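Local coordinates for protein glutaredoxin (Methanosarcina mazei, PDB 3NZN) that probably acts as a glutaredoxin-like thiol-disulfide oxidoreductase of the thioredoxin superfamily, reducing disulfides through a CxxC motif, at residues S17-K23 against G46-D50; E68-N73 against D85-V90. All coordinates share one frame; numbering follows the deposited sequence.

Interaction 1. Residues S17-K23 against G46-D50; sequences SGVDRGK and GVDFD. With SO4 (sulfate ion), chain D.
The carboxylate of Asp48 is the flat group at the centre of this contact: the amide N of Gly18 meets its OD1 at 2.8 Å, nearly along the C-O axis, while OD2 lies 3.5 Å from Asp20 CA. The second carboxylate, that of Asp20, turns back on its own loop; Gly22 N reaches OD1 from above the carboxylate plane and closes an Asx turn. The third, Asp50, receives Lys23 NZ on OD2 at 2.9 Å in a salt bridge. Lys23 begins with CG opposite the backbone N (chi1 -177°) and then bends at chi2, which brings the ammonium back to the strand. Its backbone N donates to sulfate O3 (2.9 Å, nearly straight at 169°), an ion probably from the crystallisation liquor.

Val19 and Val47 form a single beta bridge. Val19 N donates almost straight to Gly46 O (2.9 Å), and Val19 O accepts from Asp48 N at the same length. Arg21 lays its CG against Val47 CG1 at 3.7 Å, the two side chains crossing at a slant.

Two waters donate to Asp48 OD2, one also to Gly18 O and the other to Asp20 OD1, where it probably eases the repulsion of two carboxylate oxygens 4.5 Å apart. A third accepts from Arg21 N and donates to Gly22 O and Asp48 O. Backbone bonds, one salt bridge and bridging water thus hold a contact that lies largely at the surface.

Interaction 2. Residues E68-N73 against D85-V90; sequences EVRRFN and DEKAIV
Where helix 59-72 ends, Phe72 comes nearest to Ala88 of strand 87-90, their CA atoms 6.1 Å apart, and no hydrogen bond joins the two segments. Phe72 carries the packing. Its CB lies 3.8 Å from Ala88 CB, and the ring, with CG opposite the carbonyl carbon (chi1 -79°), extends along the strand toward Asp85, whose OD1 stands at the ring edge, 3.3 Å from CZ. Glu68 O lies at another part of that edge, in the ring plane.

Arg71 extends from CG to NE past the rim of this ring, and Phe72 CE2 lies 3.5 Å above one face of the guanidinium, offset toward its rim. Arg71 NH2 is 3.5 Å from Asp85 OD1, but the planes of the two groups are turned 73° apart and the oxygen lies well out of the guanidinium plane. The salt bridge is therefore one of charge alone. A long one links Arg71 NH1 to Glu68 OE1, completing a small network.

At the other end, Val90 CG2 packs on the amide of Asn73, 3.6 Å from ND2, and the two side chains cross at about a right angle. The same ND2 donates to Thr80 and Ser77 of the neighbouring strand 77-83, which fixes the amide, while Val90 also packs on Ala3 of the third subunit.

Chemically, the helix end is fastened to the edge strand by apolar packing, with the positive Arg71 probably offsetting the proximity of two acids, Glu68 and Asp85.

In the fold
From the N terminus, the chain passes through strands 2-4 and 10-15 into the loop 17-23, which leads to strand 24-28. After the CxxC motif, disulfide-bonded here between Cys32 and Cys35, and helix 33-45, interaction 1 closes on this loop as strand 49-53 begins. The next helix, 59-72, opens interaction 2, which closes through strand 77-83 onto the outermost strand 87-90. The two contacts are thus in series, neither nested nor crossed, their centres about 18 Å apart. Both reach the same mixed sheet of the thioredoxin-type fold: interaction 1 ties the loop before strand 24-28 to the turn after helix 33-45 and the start of strand 49-53, interaction 2 a helix end to strand 87-90.

Interaction 1. Residues S17-K23 against G46-D50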
# COMPACT_ATOMS: atom_id res chain seq x y z
N SER A 17 13.70 26.11 7.54
CA SER A 17 14.68 27.18 7.50
C SER A 17 14.44 28.21 6.43
O SER A 17 15.31 28.96 6.14
CB SER A 17 16.07 26.54 7.32
OG SER A 17 16.20 25.55 8.25
N GLY A 18 13.22 28.23 5.91
CA GLY A 18 12.83 29.21 4.92
C GLY A 18 11.69 30.04 5.40
O GLY A 18 11.74 30.53 6.54
N VAL A 19 10.70 30.27 4.56
CA VAL A 19 9.58 31.12 4.90
C VAL A 19 8.47 30.40 5.57
O VAL A 19 7.99 29.33 5.05
CB VAL A 19 9.08 31.88 3.63
CG1 VAL A 19 7.79 32.67 3.94
CG2 VAL A 19 10.19 32.73 3.02
N ASP A 20 8.07 30.83 6.77
CA ASP A 20 6.96 30.18 7.46
C ASP A 20 5.67 30.51 6.76
O ASP A 20 5.22 31.68 6.77
CB ASP A 20 6.96 30.73 8.92
CG ASP A 20 5.88 30.23 9.75
OD1 ASP A 20 5.29 29.22 9.42
OD2 ASP A 20 5.64 30.92 10.79
N ARG A 21 5.01 29.50 6.20
CA ARG A 21 3.66 29.58 5.69
C ARG A 21 2.70 28.67 6.49
O ARG A 21 1.66 28.29 5.98
CB ARG A 21 3.61 29.23 4.20
CG ARG A 21 4.52 30.08 3.36
CD ARG A 21 4.16 31.58 3.40
NE ARG A 21 2.79 31.74 2.94
CZ ARG A 21 2.12 32.90 3.10
NH1 ARG A 21 2.67 33.93 3.74
NH2 ARG A 21 0.89 32.94 2.68
N GLY A 22 3.09 28.35 7.70
CA GLY A 22 2.33 27.46 8.56
C GLY A 22 2.60 25.98 8.22
O GLY A 22 3.56 25.62 7.59
N LYS A 23 1.69 25.11 8.61
CA LYS A 23 1.89 23.68 8.44
C LYS A 23 1.64 23.36 6.96
O LYS A 23 0.55 23.57 6.46
CB LYS A 23 0.96 22.91 9.34
CG LYS A 23 1.22 21.35 9.21
CD LYS A 23 2.64 20.88 9.63
CE LYS A 23 2.75 19.38 9.65
NZ LYS A 23 3.80 19.01 10.57
N GLY A 46 10.75 28.17 -1.62
CA GLY A 46 11.42 28.68 -0.38
C GLY A 46 10.60 28.57 0.87
O GLY A 46 10.96 29.16 1.87
N VAL A 47 9.49 27.83 0.80
CA VAL A 47 8.56 27.70 1.95
C VAL A 47 9.03 26.56 2.93
O VAL A 47 9.67 25.61 2.49
CB VAL A 47 7.16 27.51 1.52
CG1 VAL A 47 6.65 28.65 0.64
CG2 VAL A 47 6.89 26.14 0.82
N ASP A 48 8.69 26.72 4.14
CA ASP A 48 8.85 25.62 5.12
C ASP A 48 7.79 24.58 4.73
O ASP A 48 6.65 24.82 4.47
CB ASP A 48 8.60 26.10 6.50
CG ASP A 48 9.61 27.01 7.05
OD1 ASP A 48 10.63 27.22 6.45
OD2 ASP A 48 9.28 27.62 8.13
N PHE A 49 8.23 23.28 4.76
CA PHE A 49 7.30 22.16 4.51
C PHE A 49 7.96 20.88 5.05
O PHE A 49 9.11 20.78 5.16
CB PHE A 49 6.97 22.00 3.02
CG PHE A 49 8.08 21.53 2.18
CD1 PHE A 49 8.09 20.16 1.74
CD2 PHE A 49 9.10 22.30 1.72
CE1 PHE A 49 9.07 19.70 0.93
CE2 PHE A 49 10.09 21.88 0.93
CZ PHE A 49 10.10 20.52 0.50
N ASP A 50 7.02 19.96 5.32
CA ASP A 50 7.41 18.57 5.61
C ASP A 50 6.96 17.70 4.45
O ASP A 50 6.03 17.92 3.79
CB ASP A 50 6.67 18.13 6.86
CG ASP A 50 7.02 18.89 8.06
OD1 ASP A 50 7.99 19.63 8.09
OD2 ASP A 50 6.26 18.74 8.99
S SO4 D . -1.37 26.99 10.52
O1 SO4 D . -1.65 26.39 11.81
O2 SO4 D . -0.31 28.05 10.77
O3 SO4 D . -0.83 25.71 9.89
O4 SO4 D . -2.70 27.52 9.95
O HOH W 1 11.03 29.44 8.90
O HOH W 2 7.21 27.09 9.70
O HOH W 3 5.40 26.79 5.93

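Interaction 2. Residues E68-N73 against D85-V90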
# COMPACT_ATOMS: atom_id res chain seq x y z
N GLU A 68 -4.43 9.75 7.59
CA GLU A 68 -4.39 11.19 7.37
C GLU A 68 -4.65 11.54 5.88
O GLU A 68 -5.39 12.47 5.59
CB GLU A 68 -3.07 11.73 7.84
CG GLU A 68 -2.88 13.21 7.55
CD GLU A 68 -3.66 14.13 8.44
OE1 GLU A 68 -4.43 13.68 9.33
OE2 GLU A 68 -3.47 15.41 8.27
N VAL A 69 -3.99 10.84 4.97
CA VAL A 69 -4.23 11.05 3.58
C VAL A 69 -5.70 10.79 3.26
O VAL A 69 -6.35 11.54 2.60
CB VAL A 69 -3.32 10.16 2.72
CG1 VAL A 69 -3.70 10.25 1.28
CG2 VAL A 69 -1.89 10.57 2.92
N ARG A 70 -6.26 9.66 3.75
CA ARG A 70 -7.63 9.36 3.40
C ARG A 70 -8.65 10.42 3.86
O ARG A 70 -9.55 10.68 3.22
CB ARG A 70 -7.99 7.98 4.02
CG ARG A 70 -9.38 7.53 3.69
CD ARG A 70 -9.62 6.07 4.31
NE ARG A 70 -8.97 5.02 3.48
CZ ARG A 70 -8.08 4.16 3.88
NH1 ARG A 70 -7.58 3.31 3.03
NH2 ARG A 70 -7.69 4.13 5.08
N ARG A 71 -8.37 10.98 5.00
CA ARG A 71 -9.23 12.07 5.55
C ARG A 71 -9.41 13.23 4.54
O ARG A 71 -10.48 13.73 4.36
CB ARG A 71 -8.68 12.60 6.85
CG ARG A 71 -9.34 13.87 7.36
CD ARG A 71 -8.62 14.36 8.59
NE ARG A 71 -8.87 15.76 8.86
CZ ARG A 71 -8.22 16.41 9.78
NH1 ARG A 71 -7.32 15.81 10.50
NH2 ARG A 71 -8.47 17.70 9.96
N PHE A 72 -8.29 13.58 3.89
CA PHE A 72 -8.24 14.72 3.00
C PHE A 72 -8.40 14.33 1.53
O PHE A 72 -8.64 15.16 0.66
CB PHE A 72 -6.92 15.45 3.16
CG PHE A 72 -6.91 16.33 4.41
CD1 PHE A 72 -7.46 17.57 4.37
CD2 PHE A 72 -6.29 15.95 5.53
CE1 PHE A 72 -7.48 18.38 5.49
CE2 PHE A 72 -6.31 16.81 6.67
CZ PHE A 72 -6.85 18.01 6.57
N ASN A 73 -8.24 13.05 1.24
CA ASN A 73 -8.17 12.52 -0.12
C ASN A 73 -8.60 11.04 -0.06
O ASN A 73 -7.80 10.15 0.06
CB ASN A 73 -6.77 12.59 -0.68
CG ASN A 73 -6.66 11.90 -2.02
OD1 ASN A 73 -7.65 11.63 -2.66
ND2 ASN A 73 -5.45 11.72 -2.49
N ASP A 85 -3.84 22.57 7.34
CA ASP A 85 -4.88 21.60 7.83
C ASP A 85 -6.19 21.89 7.18
O ASP A 85 -7.24 21.51 7.77
CB ASP A 85 -4.97 21.62 9.34
CG ASP A 85 -5.53 20.34 9.93
OD1 ASP A 85 -5.43 19.30 9.29
OD2 ASP A 85 -6.06 20.45 11.06
N GLU A 86 -6.20 22.55 6.03
CA GLU A 86 -7.45 23.01 5.42
C GLU A 86 -7.58 22.68 3.99
O GLU A 86 -8.62 22.23 3.55
CB GLU A 86 -7.63 24.54 5.60
CG GLU A 86 -7.61 24.92 7.02
CD GLU A 86 -8.90 25.30 7.52
OE1 GLU A 86 -9.81 24.44 7.38
OE2 GLU A 86 -8.96 26.44 8.07
N LYS A 87 -6.55 22.91 3.21
CA LYS A 87 -6.65 22.78 1.78
C LYS A 87 -5.80 21.59 1.38
O LYS A 87 -4.62 21.51 1.67
CB LYS A 87 -6.16 24.03 1.12
CG LYS A 87 -6.06 23.93 -0.33
CD LYS A 87 -7.30 23.89 -1.15
CE LYS A 87 -6.99 24.32 -2.62
NZ LYS A 87 -8.21 24.09 -3.46
N ALA A 88 -6.42 20.62 0.72
CA ALA A 88 -5.71 19.45 0.19
C ALA A 88 -5.57 19.56 -1.36
O ALA A 88 -6.55 19.82 -2.05
CB ALA A 88 -6.44 18.18 0.56
N ILE A 89 -4.37 19.35 -1.86
CA ILE A 89 -4.12 19.37 -3.28
C ILE A 89 -3.60 18.00 -3.67
O ILE A 89 -2.61 17.48 -3.09
CB ILE A 89 -3.09 20.44 -3.68
CG1 ILE A 89 -3.65 21.80 -3.20
CG2 ILE A 89 -2.84 20.37 -5.14
CD1 ILE A 89 -2.62 22.95 -3.36
N VAL A 90 -4.32 17.36 -4.58
CA VAL A 90 -4.02 15.98 -5.02
C VAL A 90 -3.35 16.09 -6.35
O VAL A 90 -3.91 16.63 -7.28
CB VAL A 90 -5.28 15.20 -5.02
CG1 VAL A 90 -4.97 13.75 -5.55
CG2 VAL A 90 -5.89 15.08 -3.62